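Local structure of regulator of nonsense transcripts 2 (Homo sapiens, 4CEK) at residues E89-T94 with L158-R163; Q124-V129 with P170-L175; T216-G221 with L257-R262; H249-C254 with V295-N300. The protein takes part in nonsense-mediated mRNA decay as the factor UPF2, the part described here being the second of its three MIF4G domains. All blocks are in the same frame, centred on the assembly; numbering follows the deposited sequence.

Contact 1: residues E89-T94 with L158-R163; sequences EAEDLT and LFIVPR
Helix 89-99 passes, with its first turns, over the spot where helix 148-159 ends: the helical backbone gives way at Ile160, whose CA lies 5.4 Å from the CA of Glu91. So close an approach brings Ile160 CG2 to 3.5 Å from Glu91 O. The torsion chi1 of 62° puts Ile160 CG1 in the crowded position between N and carbonyl carbon, and CG2 is the branch that meets the helix, touching Thr94 CG2 as well. Phe159 has CG anti to the backbone N (chi1 177°), which carries its ring along the flank of 89-94. Ala90 CB sits at the ring edge near its plane, 3.9 Å from Phe159 CZ, whereas Glu91 CG approaches Phe159 CE2 obliquely at 3.8 Å. Thr94 OG1 also comes in obliquely, 3.8 Å from Phe159 CD2. Thr94 OG1 donates to Ala90 O at 2.8 Å, from above the carbonyl plane, so that oxygen is gripped by both OG1 and N of Thr94. An alanine here removes OG1 and CG2, and with them the second bond to Ala90 O, and would probably loosen the packing around Phe159 and Ile160. Leu190 and Met193 of helix 185-203 also pack on the Phe159 ring, joining the contact to the all-helical body. Lys215 makes a cation-pi contact with that ring and a weak, long ion pair with Glu91 OE2. The union of the two segments is therefore apolar in the main: the threonine spends its proton within its own helix, and the nearby lysine probably favours the charged form of Glu91.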
loop_
_atom_site.group_PDB
_atom_site.type_symbol
_atom_site.label_atom_id
_atom_site.label_comp_id
_atom_site.label_asym_id
_atom_site.label_seq_id
_atom_site.Cartn_x
_atom_site.Cartn_y
_atom_site.Cartn_z
ATOM N N GLU A 89 -0.629 9.969 -13.627
ATOM C CA GLU A 89 -1.704 10.961 -13.758
ATOM C C GLU A 89 -2.483 11.120 -12.442
ATOM O O GLU A 89 -2.837 12.226 -12.073
ATOM C CB GLU A 89 -2.679 10.558 -14.873
ATOM C CG GLU A 89 -2.110 10.600 -16.288
ATOM C CD GLU A 89 -1.634 9.246 -16.819
ATOM O OE1 GLU A 89 -0.874 8.527 -16.121
ATOM O OE2 GLU A 89 -2.011 8.913 -17.967
ATOM N N ALA A 90 -2.710 10.009 -11.736
ATOM C CA ALA A 90 -3.489 9.996 -10.486
ATOM C C ALA A 90 -2.830 10.858 -9.401
ATOM O O ALA A 90 -3.492 11.664 -8.759
ATOM C CB ALA A 90 -3.676 8.566 -9.986
ATOM N N GLU A 91 -1.523 10.689 -9.223
ATOM C CA GLU A 91 -0.735 11.502 -8.289
ATOM C C GLU A 91 -0.607 12.959 -8.705
ATOM O O GLU A 91 -0.563 13.821 -7.844
ATOM C CB GLU A 91 0.665 10.907 -8.098
ATOM C CG GLU A 91 0.643 9.630 -7.274
ATOM C CD GLU A 91 1.863 8.760 -7.491
ATOM O OE1 GLU A 91 3.008 9.281 -7.506
ATOM O OE2 GLU A 91 1.649 7.546 -7.650
ATOM N N ASP A 92 -0.511 13.230 -10.008
ATOM C CA ASP A 92 -0.463 14.610 -10.481
ATOM C C ASP A 92 -1.772 15.349 -10.167
ATOM O O ASP A 92 -1.757 16.457 -9.630
ATOM C CB ASP A 92 -0.207 14.674 -11.993
ATOM C CG ASP A 92 -0.071 16.123 -12.509
ATOM O OD1 ASP A 92 1.015 16.744 -12.350
ATOM O OD2 ASP A 92 -1.066 16.641 -13.057
ATOM N N LEU A 93 -2.884 14.728 -10.545
ATOM C CA LEU A 93 -4.218 15.235 -10.249
ATOM C C LEU A 93 -4.429 15.427 -8.746
ATOM O O LEU A 93 -4.873 16.482 -8.320
ATOM C CB LEU A 93 -5.272 14.277 -10.813
ATOM C CG LEU A 93 -6.740 14.544 -10.500
ATOM C CD1 LEU A 93 -7.135 16.008 -10.742
ATOM C CD2 LEU A 93 -7.580 13.586 -11.344
ATOM N N THR A 94 -4.097 14.411 -7.947
ATOM C CA THR A 94 -4.161 14.546 -6.489
ATOM C C THR A 94 -3.290 15.699 -5.944
ATOM O O THR A 94 -3.729 16.435 -5.050
ATOM C CB THR A 94 -3.797 13.230 -5.774
ATOM O OG1 THR A 94 -4.661 12.197 -6.245
ATOM C CG2 THR A 94 -3.946 13.360 -4.241
ATOM N N LEU A 158 -0.568 10.986 1.898
ATOM C CA LEU A 158 -0.157 9.581 1.905
ATOM C C LEU A 158 -0.117 9.002 0.472
ATOM O O LEU A 158 0.816 8.306 0.124
ATOM C CB LEU A 158 -1.082 8.767 2.787
ATOM C CG LEU A 158 -1.123 9.202 4.246
ATOM C CD1 LEU A 158 -1.967 8.242 5.057
ATOM C CD2 LEU A 158 0.299 9.242 4.788
ATOM N N PHE A 159 -1.085 9.359 -0.376
ATOM C CA PHE A 159 -1.217 8.745 -1.699
ATOM C C PHE A 159 -0.122 9.219 -2.660
ATOM O O PHE A 159 0.306 8.464 -3.549
ATOM C CB PHE A 159 -2.607 9.035 -2.283
ATOM C CG PHE A 159 -2.811 8.512 -3.682
ATOM C CD1 PHE A 159 -3.162 7.180 -3.898
ATOM C CD2 PHE A 159 -2.668 9.348 -4.778
ATOM C CE1 PHE A 159 -3.372 6.695 -5.182
ATOM C CE2 PHE A 159 -2.877 8.873 -6.061
ATOM C CZ PHE A 159 -3.240 7.535 -6.272
ATOM N N ILE A 160 0.335 10.461 -2.506
ATOM C CA ILE A 160 1.402 10.956 -3.382
ATOM C C ILE A 160 2.800 10.694 -2.824
ATOM O O ILE A 160 3.714 11.388 -3.222
ATOM C CB ILE A 160 1.277 12.460 -3.783
ATOM C CG1 ILE A 160 1.337 13.377 -2.564
ATOM C CG2 ILE A 160 0.005 12.716 -4.583
ATOM C CD1 ILE A 160 1.214 14.845 -2.915
ATOM N N VAL A 161 2.985 9.716 -1.934
ATOM C CA VAL A 161 4.347 9.221 -1.640
ATOM C C VAL A 161 5.160 9.156 -2.935
ATOM O O VAL A 161 4.696 8.595 -3.919
ATOM C CB VAL A 161 4.429 7.781 -1.068
ATOM C CG1 VAL A 161 4.829 7.786 0.381
ATOM C CG2 VAL A 161 3.161 6.978 -1.295
ATOM N N PRO A 162 6.364 9.735 -2.946
ATOM C CA PRO A 162 7.198 9.581 -4.155
ATOM C C PRO A 162 7.751 8.140 -4.362
ATOM O O PRO A 162 8.051 7.431 -3.386
ATOM C CB PRO A 162 8.324 10.574 -3.916
ATOM C CG PRO A 162 8.420 10.689 -2.430
ATOM C CD PRO A 162 7.021 10.550 -1.909
ATOM N N ARG A 163 7.877 7.719 -5.624
ATOM C CA ARG A 163 8.414 6.376 -5.962
ATOM C C ARG A 163 9.831 6.121 -5.428
ATOM O O ARG A 163 10.215 4.982 -5.193
ATOM C CB ARG A 163 8.395 6.132 -7.486
ATOM C CG ARG A 163 9.411 6.942 -8.297
ATOM C CD ARG A 163 9.384 6.595 -9.788
ATOM N NE ARG A 163 9.968 7.674 -10.593
ATOM C CZ ARG A 163 9.279 8.581 -11.291
ATOM N NH1 ARG A 163 7.945 8.571 -11.339
ATOM N NH2 ARG A 163 9.935 9.516 -11.968
#

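Contact 2: residues Q124-V129 with P170-L175; sequences QLPNCV and PFYARL
The 3-10 turn 125-127 and the inverse gamma turn centred on Cys128 bend 124-129 along one flank of helix 169-179, with the CA atoms of Val129 and Phe171 6.9 Å apart and those of Leu125 and Tyr172 at 8.4 Å. Tyr172 drives its hydroxyl end against the turn: OH lies 3.4 Å from Leu125 CB and 3.3 Å from Pro126 N, a nitrogen with no hydrogen to offer. Leu125 O stands in the ring plane, at the edge. Beyond the tyrosine, Leu125 CD2 and Leu175 CD2 meet tip to tip at 3.9 Å. The segment 124-129 is the bend between helices 110-124 and 131-144, one of the short connections that let the helices of a MIF4G domain pack as hairpins. At the end of the bend Phe171 lays one ring face against the backbone: Val129 C is 3.8 Å above the ring plane, offset toward the rim, and Val129 O is 3.4 Å from Phe171 CZ. An alanine here removes the ring and its contacts with Val129 and Phe17, and would probably let the end of the bend sit less firmly on helix 169-179. The Phe17 ring is turned nearly perpendicular to that of Phe171.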
loop_
_atom_site.group_PDB
_atom_site.type_symbol
_atom_site.label_atom_id
_atom_site.label_comp_id
_atom_site.label_asym_id
_atom_site.label_seq_id
_atom_site.Cartn_x
_atom_site.Cartn_y
_atom_site.Cartn_z
ATOM N N GLN A 124 6.313 16.863 7.211
ATOM C CA GLN A 124 7.238 16.136 8.107
ATOM C C GLN A 124 7.088 14.592 8.014
ATOM O O GLN A 124 7.992 13.845 8.404
ATOM C CB GLN A 124 7.029 16.656 9.554
ATOM C CG GLN A 124 7.183 15.670 10.707
ATOM C CD GLN A 124 5.914 14.831 11.014
ATOM O OE1 GLN A 124 5.959 13.935 11.865
ATOM N NE2 GLN A 124 4.790 15.124 10.345
ATOM N N LEU A 125 5.941 14.131 7.500
ATOM C CA LEU A 125 5.661 12.717 7.330
ATOM C C LEU A 125 6.793 11.926 6.679
ATOM O O LEU A 125 7.127 10.841 7.173
ATOM C CB LEU A 125 4.350 12.501 6.539
ATOM C CG LEU A 125 3.097 12.415 7.414
ATOM C CD1 LEU A 125 1.848 12.204 6.567
ATOM C CD2 LEU A 125 3.300 11.321 8.463
ATOM N N PRO A 126 7.382 12.460 5.589
ATOM C CA PRO A 126 8.480 11.787 4.911
ATOM C C PRO A 126 9.708 11.568 5.771
ATOM O O PRO A 126 10.627 10.841 5.341
ATOM C CB PRO A 126 8.833 12.734 3.760
ATOM C CG PRO A 126 7.621 13.573 3.554
ATOM C CD PRO A 126 7.003 13.709 4.903
ATOM N N ASN A 127 9.750 12.195 6.949
ATOM C CA ASN A 127 10.846 11.972 7.903
ATOM C C ASN A 127 10.535 10.937 8.949
ATOM O O ASN A 127 11.410 10.605 9.722
ATOM C CB ASN A 127 11.236 13.270 8.618
ATOM C CG ASN A 127 11.716 14.344 7.664
ATOM O OD1 ASN A 127 12.004 14.078 6.506
ATOM N ND2 ASN A 127 11.793 15.560 8.149
ATOM N N CYS A 128 9.300 10.425 8.995
ATOM C CA CYS A 128 8.929 9.452 10.033
ATOM C C CYS A 128 9.344 8.064 9.606
ATOM O O CYS A 128 8.523 7.213 9.319
ATOM C CB CYS A 128 7.433 9.524 10.358
ATOM S SG CYS A 128 6.916 11.130 11.053
ATOM N N VAL A 129 10.653 7.849 9.586
ATOM C CA VAL A 129 11.239 6.601 9.103
ATOM C C VAL A 129 11.484 5.520 10.195
ATOM O O VAL A 129 12.222 4.585 9.952
ATOM C CB VAL A 129 12.535 6.877 8.283
ATOM C CG1 VAL A 129 12.209 7.657 7.029
ATOM C CG2 VAL A 129 13.564 7.655 9.096
ATOM N N PRO A 170 5.838 1.145 4.393
ATOM C CA PRO A 170 5.389 0.362 5.561
ATOM C C PRO A 170 4.941 1.257 6.725
ATOM O O PRO A 170 4.071 0.864 7.526
ATOM C CB PRO A 170 6.655 -0.413 5.993
ATOM C CG PRO A 170 7.555 -0.385 4.812
ATOM C CD PRO A 170 7.224 0.831 4.006
ATOM N N PHE A 171 5.573 2.422 6.842
ATOM C CA PHE A 171 5.263 3.344 7.940
ATOM C C PHE A 171 3.904 4.009 7.637
ATOM O O PHE A 171 2.977 4.012 8.494
ATOM C CB PHE A 171 6.438 4.315 8.148
ATOM C CG PHE A 171 7.745 3.594 8.452
ATOM C CD1 PHE A 171 7.892 2.855 9.623
ATOM C CD2 PHE A 171 8.802 3.592 7.529
ATOM C CE1 PHE A 171 9.065 2.125 9.875
ATOM C CE2 PHE A 171 9.978 2.872 7.776
ATOM C CZ PHE A 171 10.111 2.150 8.949
ATOM N N TYR A 172 3.768 4.491 6.400
ATOM C CA TYR A 172 2.508 5.013 5.934
ATOM C C TYR A 172 1.351 4.038 6.108
ATOM O O TYR A 172 0.284 4.429 6.567
ATOM C CB TYR A 172 2.636 5.487 4.516
ATOM C CG TYR A 172 3.361 6.804 4.403
ATOM C CD1 TYR A 172 4.102 7.343 5.476
ATOM C CD2 TYR A 172 3.317 7.522 3.222
ATOM C CE1 TYR A 172 4.753 8.569 5.355
ATOM C CE2 TYR A 172 3.962 8.734 3.088
ATOM C CZ TYR A 172 4.675 9.268 4.147
ATOM O OH TYR A 172 5.304 10.494 3.957
ATOM N N ALA A 173 1.566 2.766 5.837
ATOM C CA ALA A 173 0.541 1.780 6.139
ATOM C C ALA A 173 0.271 1.655 7.641
ATOM O O ALA A 173 -0.868 1.416 8.054
ATOM C CB ALA A 173 0.893 0.415 5.546
ATOM N N ARG A 174 1.315 1.721 8.464
ATOM C CA ARG A 174 1.131 1.618 9.927
ATOM C C ARG A 174 0.262 2.779 10.460
ATOM O O ARG A 174 -0.653 2.561 11.245
ATOM C CB ARG A 174 2.470 1.595 10.679
ATOM C CG ARG A 174 2.364 0.910 12.046
ATOM C CD ARG A 174 3.700 0.851 12.756
ATOM N NE ARG A 174 3.578 0.944 14.220
ATOM C CZ ARG A 174 3.393 -0.070 15.063
ATOM N NH1 ARG A 174 3.307 -1.318 14.632
ATOM N NH2 ARG A 174 3.300 0.163 16.369
ATOM N N LEU A 175 0.566 3.992 10.014
ATOM C CA LEU A 175 -0.222 5.185 10.328
ATOM C C LEU A 175 -1.699 4.916 10.057
ATOM O O LEU A 175 -2.520 4.992 10.968
ATOM C CB LEU A 175 0.247 6.382 9.475
ATOM C CG LEU A 175 -0.308 7.770 9.848
ATOM C CD1 LEU A 175 -0.050 8.097 11.325
ATOM C CD2 LEU A 175 0.338 8.803 8.952
#

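Contact 3: residues T216-G221 with L257-R262; sequences TVRFIG and LETCGR
Val217, early in 216-221, turns its side chain to Met252, Thr255 and Leu256, in the part of helix 247-266 that precedes 257-262. With Arg218 the two segments meet. Arg218 CG, anti to the carbonyl carbon, lies 3.7 Å from Thr259 OG1, the side chains crossing at about a right angle, and Arg218 O is 3.5 Å from Thr259 CG2. The guanidinium runs on past the threonine, and Arg218 NH1 stays 4.5 Å from Glu258 OE1, too far for a salt bridge. Phe219 leads to the other side of the helix, onto Leu190, Leu194 and Tyr172. Gly221 ends the walk: its CA is 3.6 Å from Thr259 CG2, and a beta carbon built there would fall 2.4 Å from that methyl. Cys260 CB meets Gly221 O at 3.7 Å. The bare glycine thus lets segments 216-221 and 257-262, 20° from parallel, approach to 8.4 Å between their axes, as second neighbours in the stacked helices of a MIF4G domain. Thr259 OG1 satisfies itself on Thr255 O of its own helix, leaving its methyl turned to Arg218 O and Gly221 CA, so the contact rests on close fit rather than on polar bonds, with the Arg218-Glu258 pair at most a weak electrostatic attraction.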
loop_
_atom_site.group_PDB
_atom_site.type_symbol
_atom_site.label_atom_id
_atom_site.label_comp_id
_atom_site.label_asym_id
_atom_site.label_seq_id
_atom_site.Cartn_x
_atom_site.Cartn_y
_atom_site.Cartn_z
ATOM N N THR A 216 2.455 1.576 -6.518
ATOM C CA THR A 216 1.049 1.321 -6.218
ATOM C C THR A 216 0.889 -0.070 -5.633
ATOM O O THR A 216 0.241 -0.237 -4.613
ATOM C CB THR A 216 0.148 1.437 -7.459
ATOM O OG1 THR A 216 0.135 2.783 -7.931
ATOM C CG2 THR A 216 -1.257 1.032 -7.135
ATOM N N VAL A 217 1.486 -1.067 -6.288
ATOM C CA VAL A 217 1.322 -2.457 -5.887
ATOM C C VAL A 217 2.007 -2.719 -4.564
ATOM O O VAL A 217 1.459 -3.448 -3.749
ATOM C CB VAL A 217 1.812 -3.443 -6.987
ATOM C CG1 VAL A 217 2.256 -4.757 -6.379
ATOM C CG2 VAL A 217 0.719 -3.691 -8.010
ATOM N N ARG A 218 3.161 -2.106 -4.306
ATOM C CA ARG A 218 3.798 -2.243 -2.975
ATOM C C ARG A 218 2.949 -1.662 -1.833
ATOM O O ARG A 218 2.855 -2.271 -0.760
ATOM C CB ARG A 218 5.186 -1.591 -2.930
ATOM C CG ARG A 218 6.254 -2.350 -3.713
ATOM C CD ARG A 218 7.637 -1.793 -3.443
ATOM N NE ARG A 218 8.472 -1.817 -4.645
ATOM C CZ ARG A 218 9.353 -2.773 -4.958
ATOM N NH1 ARG A 218 9.540 -3.826 -4.156
ATOM N NH2 ARG A 218 10.046 -2.678 -6.093
ATOM N N PHE A 219 2.322 -0.512 -2.082
ATOM C CA PHE A 219 1.463 0.151 -1.083
ATOM C C PHE A 219 0.281 -0.752 -0.766
ATOM O O PHE A 219 0.044 -1.037 0.372
ATOM C CB PHE A 219 1.000 1.535 -1.585
ATOM C CG PHE A 219 0.798 2.579 -0.493
ATOM C CD1 PHE A 219 0.645 2.224 0.867
ATOM C CD2 PHE A 219 0.775 3.951 -0.827
ATOM C CE1 PHE A 219 0.464 3.187 1.848
ATOM C CE2 PHE A 219 0.568 4.918 0.164
ATOM C CZ PHE A 219 0.418 4.536 1.501
ATOM N N ILE A 220 -0.355 -1.334 -1.777
ATOM C CA ILE A 220 -1.416 -2.306 -1.532
ATOM C C ILE A 220 -0.925 -3.500 -0.704
ATOM O O ILE A 220 -1.641 -4.039 0.201
ATOM C CB ILE A 220 -2.042 -2.801 -2.857
ATOM C CG1 ILE A 220 -2.805 -1.634 -3.509
ATOM C CG2 ILE A 220 -2.942 -3.982 -2.575
ATOM C CD1 ILE A 220 -3.321 -1.809 -4.940
ATOM N N GLY A 221 0.313 -3.917 -0.975
ATOM C CA GLY A 221 0.882 -5.026 -0.215
ATOM C C GLY A 221 1.050 -4.708 1.243
ATOM O O GLY A 221 0.777 -5.533 2.105
ATOM N N LEU A 257 3.621 -10.102 -4.832
ATOM C CA LEU A 257 3.928 -11.322 -4.033
ATOM C C LEU A 257 5.180 -11.188 -3.132
ATOM O O LEU A 257 5.223 -11.730 -2.039
ATOM C CB LEU A 257 4.029 -12.560 -4.935
ATOM C CG LEU A 257 2.754 -12.996 -5.659
ATOM C CD1 LEU A 257 3.036 -13.914 -6.879
ATOM C CD2 LEU A 257 1.882 -13.664 -4.625
ATOM N N GLU A 258 6.176 -10.436 -3.569
ATOM C CA GLU A 258 7.312 -10.117 -2.711
ATOM C C GLU A 258 6.894 -9.296 -1.475
ATOM O O GLU A 258 7.476 -9.432 -0.402
ATOM C CB GLU A 258 8.352 -9.298 -3.456
ATOM C CG GLU A 258 9.248 -10.012 -4.462
ATOM C CD GLU A 258 10.203 -9.010 -5.123
ATOM O OE1 GLU A 258 10.726 -8.131 -4.382
ATOM O OE2 GLU A 258 10.399 -9.059 -6.367
ATOM N N THR A 259 5.897 -8.432 -1.645
ATOM C CA THR A 259 5.475 -7.537 -0.592
ATOM C C THR A 259 4.592 -8.307 0.393
ATOM O O THR A 259 4.784 -8.174 1.566
ATOM C CB THR A 259 4.763 -6.279 -1.171
ATOM O OG1 THR A 259 5.571 -5.669 -2.199
ATOM C CG2 THR A 259 4.485 -5.233 -0.072
ATOM N N CYS A 260 3.619 -9.100 -0.058
ATOM C CA CYS A 260 2.653 -9.747 0.878
ATOM C C CYS A 260 2.297 -11.184 0.586
ATOM O O CYS A 260 1.433 -11.723 1.256
ATOM C CB CYS A 260 1.335 -8.970 0.945
ATOM S SG CYS A 260 0.303 -8.979 -0.565
ATOM N N GLY A 261 2.979 -11.831 -0.357
ATOM C CA GLY A 261 2.712 -13.235 -0.703
ATOM C C GLY A 261 2.869 -14.196 0.468
ATOM O O GLY A 261 2.094 -15.142 0.602
ATOM N N ARG A 262 3.859 -13.989 1.331
ATOM C CA ARG A 262 4.018 -14.917 2.445
ATOM C C ARG A 262 2.904 -14.761 3.438
ATOM O O ARG A 262 2.419 -15.758 3.959
ATOM C CB ARG A 262 5.364 -14.763 3.143
ATOM C CG ARG A 262 6.493 -15.457 2.407
ATOM C CD ARG A 262 7.824 -14.839 2.784
ATOM N NE ARG A 262 8.947 -15.583 2.238
ATOM C CZ ARG A 262 10.226 -15.302 2.470
ATOM N NH1 ARG A 262 10.570 -14.275 3.255
ATOM N NH2 ARG A 262 11.169 -16.058 1.914
#

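Contact 4: residues H249-C254 with V295-N300; sequences HIEMAC and VTMVEN
Helices 247-266 and 292-305 lie side by side in the stacked helical array of the MIF4G domain; segments 249-254 and 295-300 run in nearly the same direction, 20° apart, their axes 9.8 Å from each other at closest approach. The main bump is Met297. Its CG is anti to the backbone N and the chain runs straight on through chi2, so that the thioether is pushed across the gap into a hollow lined by Ile250, Glu251 and Cys254. There Met297 SD rests 3.7 Å from Glu251 CG, and it also comes near Glu251 CA, down on the helix surface. At chi3 of Met297 (-73°) the chain bends, so that it crosses the extended Glu251 side chain obliquely, with Met297 CE 4.0 Å from Glu251 OE1. The carboxylate is itself held by Tyr294, whose hydroxyl is hydrogen-bonded to Glu251 OE2, so the wall against which the methionine tip leans is positioned by a residue of the methionine's helix, 292-305. One step along, Val298 supplies a smaller bump: Val298 CG2, anti to the carbonyl carbon, meets Ile250 CG2 at 3.7 Å, the two branched side chains crossing at about a right angle. Phe245 packs on both Ile250 and Val298. Cys254 answers from the first helix as a bump of its own, reaching to the base of the methionine, where Cys254 SG lies 3.7 Å from Met297 CG and 3.7 Å from Met297 O.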
loop_
_atom_site.group_PDB
_atom_site.type_symbol
_atom_site.label_atom_id
_atom_site.label_comp_id
_atom_site.label_asym_id
_atom_site.label_seq_id
_atom_site.Cartn_x
_atom_site.Cartn_y
_atom_site.Cartn_z
ATOM N N HIS A 249 2.165 -6.872 -16.352
ATOM C CA HIS A 249 1.357 -7.536 -15.356
ATOM C C HIS A 249 2.084 -8.582 -14.549
ATOM O O HIS A 249 1.699 -8.847 -13.382
ATOM C CB HIS A 249 0.125 -8.161 -15.981
ATOM C CG HIS A 249 -0.790 -7.162 -16.623
ATOM N ND1 HIS A 249 -1.920 -7.522 -17.274
ATOM C CD2 HIS A 249 -0.706 -5.767 -16.705
ATOM C CE1 HIS A 249 -2.524 -6.418 -17.757
ATOM N NE2 HIS A 249 -1.778 -5.341 -17.401
ATOM N N ILE A 250 3.083 -9.217 -15.173
ATOM C CA ILE A 250 3.916 -10.238 -14.543
ATOM C C ILE A 250 4.748 -9.539 -13.485
ATOM O O ILE A 250 4.827 -10.048 -12.366
ATOM C CB ILE A 250 4.864 -10.979 -15.546
ATOM C CG1 ILE A 250 4.106 -11.926 -16.497
ATOM C CG2 ILE A 250 5.862 -11.833 -14.806
ATOM C CD1 ILE A 250 4.886 -12.274 -17.770
ATOM N N GLU A 251 5.340 -8.377 -13.797
ATOM C CA GLU A 251 6.164 -7.686 -12.796
ATOM C C GLU A 251 5.350 -7.155 -11.621
ATOM O O GLU A 251 5.735 -7.328 -10.458
ATOM C CB GLU A 251 6.977 -6.556 -13.363
ATOM C CG GLU A 251 7.602 -6.836 -14.702
ATOM C CD GLU A 251 8.693 -5.839 -15.053
ATOM O OE1 GLU A 251 9.468 -5.457 -14.111
ATOM O OE2 GLU A 251 8.757 -5.457 -16.265
ATOM N N MET A 252 4.230 -6.519 -11.917
ATOM C CA MET A 252 3.309 -6.050 -10.857
ATOM C C MET A 252 2.956 -7.209 -9.951
ATOM O O MET A 252 2.993 -7.083 -8.736
ATOM C CB MET A 252 2.036 -5.435 -11.460
ATOM C CG MET A 252 2.274 -4.161 -12.291
ATOM S SD MET A 252 0.751 -3.591 -13.108
ATOM C CE MET A 252 -0.248 -3.299 -11.654
ATOM N N ALA A 253 2.637 -8.346 -10.552
ATOM C CA ALA A 253 2.334 -9.574 -9.803
ATOM C C ALA A 253 3.447 -10.008 -8.851
ATOM O O ALA A 253 3.162 -10.438 -7.719
ATOM C CB ALA A 253 2.063 -10.725 -10.756
ATOM N N CYS A 254 4.684 -9.960 -9.344
ATOM C CA CYS A 254 5.856 -10.460 -8.632
ATOM C C CYS A 254 6.219 -9.496 -7.543
ATOM O O CYS A 254 6.564 -9.922 -6.425
ATOM C CB CYS A 254 7.073 -10.721 -9.593
ATOM S SG CYS A 254 6.800 -12.130 -10.755
ATOM N N VAL A 295 10.317 -15.714 -17.081
ATOM C CA VAL A 295 10.255 -17.075 -16.568
ATOM C C VAL A 295 10.963 -17.110 -15.196
ATOM O O VAL A 295 10.432 -17.629 -14.206
ATOM C CB VAL A 295 10.842 -18.089 -17.600
ATOM C CG1 VAL A 295 10.850 -19.509 -17.025
ATOM C CG2 VAL A 295 10.006 -18.050 -18.885
ATOM N N THR A 296 12.116 -16.465 -15.144
ATOM C CA THR A 296 12.950 -16.424 -13.949
ATOM C C THR A 296 12.302 -15.561 -12.835
ATOM O O THR A 296 12.238 -15.986 -11.653
ATOM C CB THR A 296 14.347 -15.876 -14.353
ATOM O OG1 THR A 296 14.944 -16.771 -15.317
ATOM C CG2 THR A 296 15.217 -15.677 -13.167
ATOM N N MET A 297 11.795 -14.378 -13.216
ATOM C CA MET A 297 10.938 -13.548 -12.311
ATOM C C MET A 297 9.801 -14.323 -11.631
ATOM O O MET A 297 9.714 -14.358 -10.419
ATOM C CB MET A 297 10.349 -12.358 -13.069
ATOM C CG MET A 297 10.043 -11.122 -12.219
ATOM S SD MET A 297 9.361 -9.765 -13.219
ATOM C CE MET A 297 10.828 -9.215 -14.105
ATOM N N VAL A 298 8.955 -14.991 -12.394
ATOM C CA VAL A 298 7.884 -15.788 -11.813
ATOM C C VAL A 298 8.427 -16.869 -10.846
ATOM O O VAL A 298 7.919 -17.029 -9.723
ATOM C CB VAL A 298 7.046 -16.463 -12.940
ATOM C CG1 VAL A 298 6.015 -17.441 -12.353
ATOM C CG2 VAL A 298 6.360 -15.405 -13.850
ATOM N N GLU A 299 9.457 -17.610 -11.272
ATOM C CA GLU A 299 10.112 -18.606 -10.392
ATOM C C GLU A 299 10.562 -18.019 -9.064
ATOM O O GLU A 299 10.269 -18.559 -8.005
ATOM C CB GLU A 299 11.313 -19.245 -11.110
ATOM C CG GLU A 299 10.850 -20.160 -12.227
ATOM C CD GLU A 299 11.921 -20.538 -13.218
ATOM O OE1 GLU A 299 13.039 -20.041 -13.150
ATOM O OE2 GLU A 299 11.631 -21.373 -14.086
ATOM N N ASN A 300 11.252 -16.895 -9.128
ATOM C CA ASN A 300 11.747 -16.265 -7.918
ATOM C C ASN A 300 10.631 -15.830 -6.943
ATOM O O ASN A 300 10.728 -16.112 -5.745
ATOM C CB ASN A 300 12.685 -15.135 -8.282
ATOM C CG ASN A 300 14.004 -15.647 -8.819
ATOM O OD1 ASN A 300 14.299 -16.861 -8.726
ATOM N ND2 ASN A 300 14.800 -14.747 -9.414
#

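In the fold
The first contact along the chain starts on helix 89-99, and contact 1 closes its loop at the end of helix 148-159. Contact 2 opens within that loop, at 124-129, and closes beyond it on helix 169-179, so the two cross; they touch where Val161 and Leu158 pack on Tyr172. The chain then enters contact 3 on helix 210-225. Before contact 3 closes on helix 247-266, contact 4 opens on that helix and ends on helix 292-305, so these two cross as well, meeting at Val217 and Met252. The two pairs follow in series, and Phe219 bridges them by packing on Leu158, Val161 and Tyr172. Contacts 2 and 4, centres 28 Å apart, lie on opposite sides of the chain's centre.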